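Local coordinates for breast cancer anti-estrogen resistance protein 1 (Mus musculus, PDB 5W93) that acts as a docking scaffold in tyrosine kinase signalling at cell adhesions and, through this C-terminal four-helix domain, binds the LD1 motif of paxillin, at residues K58-G63 and L85-L90. The protein carries 2 engineered substitutions. Numbering follows the deposited sequence.
Engineered in segment 85-90: Ser87 (natural residue Cys).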
loop_
_atom_site.group_PDB
_atom_site.type_symbol
_atom_site.label_atom_id
_atom_site.label_comp_id
_atom_site.label_asym_id
_atom_site.label_seq_id
_atom_site.Cartn_x
_atom_site.Cartn_y
_atom_site.Cartn_z
ATOM N N LYS A 58 -4.449 -3.723 -3.201
ATOM C CA LYS A 58 -5.102 -4.968 -2.785
ATOM C C LYS A 58 -5.390 -4.953 -1.281
ATOM O O LYS A 58 -6.437 -5.427 -0.843
ATOM C CB LYS A 58 -4.237 -6.185 -3.149
ATOM C CG LYS A 58 -3.779 -6.221 -4.618
ATOM C CD LYS A 58 -4.877 -6.694 -5.568
ATOM C CE LYS A 58 -4.596 -6.283 -7.022
ATOM N NZ LYS A 58 -4.752 -4.802 -7.228
ATOM N N LEU A 59 -4.479 -4.386 -0.490
ATOM C CA LEU A 59 -4.686 -4.314 0.948
ATOM C C LEU A 59 -5.696 -3.256 1.351
ATOM O O LEU A 59 -6.484 -3.470 2.280
ATOM C CB LEU A 59 -3.370 -4.059 1.668
ATOM C CG LEU A 59 -2.381 -5.215 1.611
ATOM C CD1 LEU A 59 -1.048 -4.692 2.054
ATOM C CD2 LEU A 59 -2.845 -6.361 2.517
ATOM N N VAL A 60 -5.671 -2.111 0.668
ATOM C CA VAL A 60 -6.704 -1.111 0.863
ATOM C C VAL A 60 -8.088 -1.732 0.639
ATOM O O VAL A 60 -8.998 -1.546 1.436
ATOM C CB VAL A 60 -6.535 0.087 -0.091
ATOM C CG1 VAL A 60 -7.711 1.057 0.087
ATOM C CG2 VAL A 60 -5.194 0.792 0.160
ATOM N N PHE A 61 -8.219 -2.467 -0.457
ATOM C CA PHE A 61 -9.483 -3.112 -0.821
ATOM C C PHE A 61 -9.943 -4.099 0.249
ATOM O O PHE A 61 -11.120 -4.124 0.607
ATOM C CB PHE A 61 -9.343 -3.815 -2.171
ATOM C CG PHE A 61 -10.624 -4.438 -2.677
ATOM C CD1 PHE A 61 -11.612 -3.656 -3.259
ATOM C CD2 PHE A 61 -10.821 -5.807 -2.597
ATOM C CE1 PHE A 61 -12.787 -4.225 -3.738
ATOM C CE2 PHE A 61 -11.992 -6.395 -3.071
ATOM C CZ PHE A 61 -12.978 -5.603 -3.645
ATOM N N ILE A 62 -9.022 -4.905 0.764
ATOM C CA ILE A 62 -9.337 -5.772 1.900
ATOM C C ILE A 62 -9.845 -4.961 3.097
ATOM O O ILE A 62 -10.851 -5.302 3.722
ATOM C CB ILE A 62 -8.115 -6.610 2.327
ATOM C CG1 ILE A 62 -7.843 -7.706 1.289
ATOM C CG2 ILE A 62 -8.336 -7.212 3.721
ATOM C CD1 ILE A 62 -6.461 -8.352 1.417
ATOM N N GLY A 63 -9.166 -3.863 3.405
ATOM C CA GLY A 63 -9.629 -3.014 4.479
ATOM C C GLY A 63 -11.036 -2.495 4.226
ATOM O O GLY A 63 -11.879 -2.477 5.128
ATOM N N LEU A 85 -5.303 5.547 5.692
ATOM C CA LEU A 85 -3.868 5.804 5.759
ATOM C C LEU A 85 -3.146 5.259 4.519
ATOM O O LEU A 85 -2.375 5.985 3.872
ATOM C CB LEU A 85 -3.266 5.201 7.029
ATOM C CG LEU A 85 -1.739 5.345 7.126
ATOM C CD1 LEU A 85 -1.344 6.824 7.246
ATOM C CD2 LEU A 85 -1.158 4.509 8.266
ATOM N N LEU A 86 -3.409 3.997 4.175
ATOM C CA LEU A 86 -2.788 3.403 2.990
ATOM C C LEU A 86 -3.204 4.155 1.713
ATOM O O LEU A 86 -2.388 4.358 0.820
ATOM C CB LEU A 86 -3.133 1.901 2.873
ATOM C CG LEU A 86 -2.683 1.035 4.067
ATOM C CD1 LEU A 86 -3.047 -0.443 3.911
ATOM C CD2 LEU A 86 -1.201 1.183 4.373
ATOM N N SER A 87 -4.463 4.569 1.628
ATOM C CA SER A 87 -4.919 5.330 0.459
ATOM C C SER A 87 -4.189 6.663 0.344
ATOM O O SER A 87 -3.817 7.087 -0.749
ATOM C CB SER A 87 -6.430 5.564 0.510
ATOM O OG SER A 87 -7.114 4.330 0.357
ATOM N N ASP A 88 -4.001 7.319 1.480
ATOM C CA ASP A 88 -3.243 8.571 1.527
ATOM C C ASP A 88 -1.804 8.372 1.039
ATOM O O ASP A 88 -1.280 9.170 0.257
ATOM C CB ASP A 88 -3.242 9.134 2.943
ATOM C CG ASP A 88 -4.505 9.907 3.260
ATOM O OD1 ASP A 88 -5.435 9.875 2.427
ATOM O OD2 ASP A 88 -4.570 10.547 4.333
ATOM N N LEU A 89 -1.170 7.300 1.501
ATOM C CA LEU A 89 0.200 6.995 1.105
ATOM C C LEU A 89 0.325 6.634 -0.388
ATOM O O LEU A 89 1.317 6.993 -1.037
ATOM C CB LEU A 89 0.757 5.875 1.968
ATOM C CG LEU A 89 0.924 6.175 3.462
ATOM C CD1 LEU A 89 1.326 4.907 4.210
ATOM C CD2 LEU A 89 1.941 7.288 3.687
ATOM N N LEU A 90 -0.671 5.940 -0.936
ATOM C CA LEU A 90 -0.680 5.673 -2.376
ATOM C C LEU A 90 -0.697 6.975 -3.181
ATOM O O LEU A 90 0.008 7.074 -4.181
ATOM C CB LEU A 90 -1.866 4.787 -2.784
ATOM C CG LEU A 90 -1.868 3.352 -2.228
ATOM C CD1 LEU A 90 -2.882 2.470 -2.949
ATOM C CD2 LEU A 90 -0.486 2.743 -2.320
#
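Val60 meets Leu86, Ser87 and Leu90 with its two methyl groups, and more of its surface is buried by 85-90 than that of any other residue of 58-63. CG2, anti to its own carbonyl carbon, lies 3.6 Å from CB of Leu86, so it touches the base of that side chain, and the two side chains run alongside each other in opposing senses rather than tip to tip. The same CG2 lies 4.2 Å from Leu90 CD1, one turn further along. CG1, anti to the backbone N (chi1 176°), is placed instead beside the hydroxyl of Ser87, 3.3 Å from its OG. Ser87 is an engineered residue, cysteine in the natural sequence; its OG hydrogen-bonds to Ser83 O in the preceding turn, which satisfies this buried polar atom within its own helix. Leu86 reaches past Val60 toward Leu59, its CD1 standing 4.3 Å from Leu59 CB. No hydrogen bond crosses the interface. The backbones come nearest at Val60 and Leu86, whose CA atoms are 6.3 Å apart, and the segment axes approach to 9.6 Å at 152° between their N-to-C directions. This near-antiparallel geometry joins helices 42-69 and 73-102, consecutive members of the four-helix bundle that forms the focal adhesion targeting-like C-terminal domain of p130Cas; 58-63 also closes the divergent helix-loop-helix region. On the inner side, Leu59 packs on Leu22 of helix 5-37 and Leu86 on Thr124 of helix 107-135. Val60 and Ser87 also touch apolar side chains of the bound paxillin LD1 peptide, as do Lys58 and Phe61.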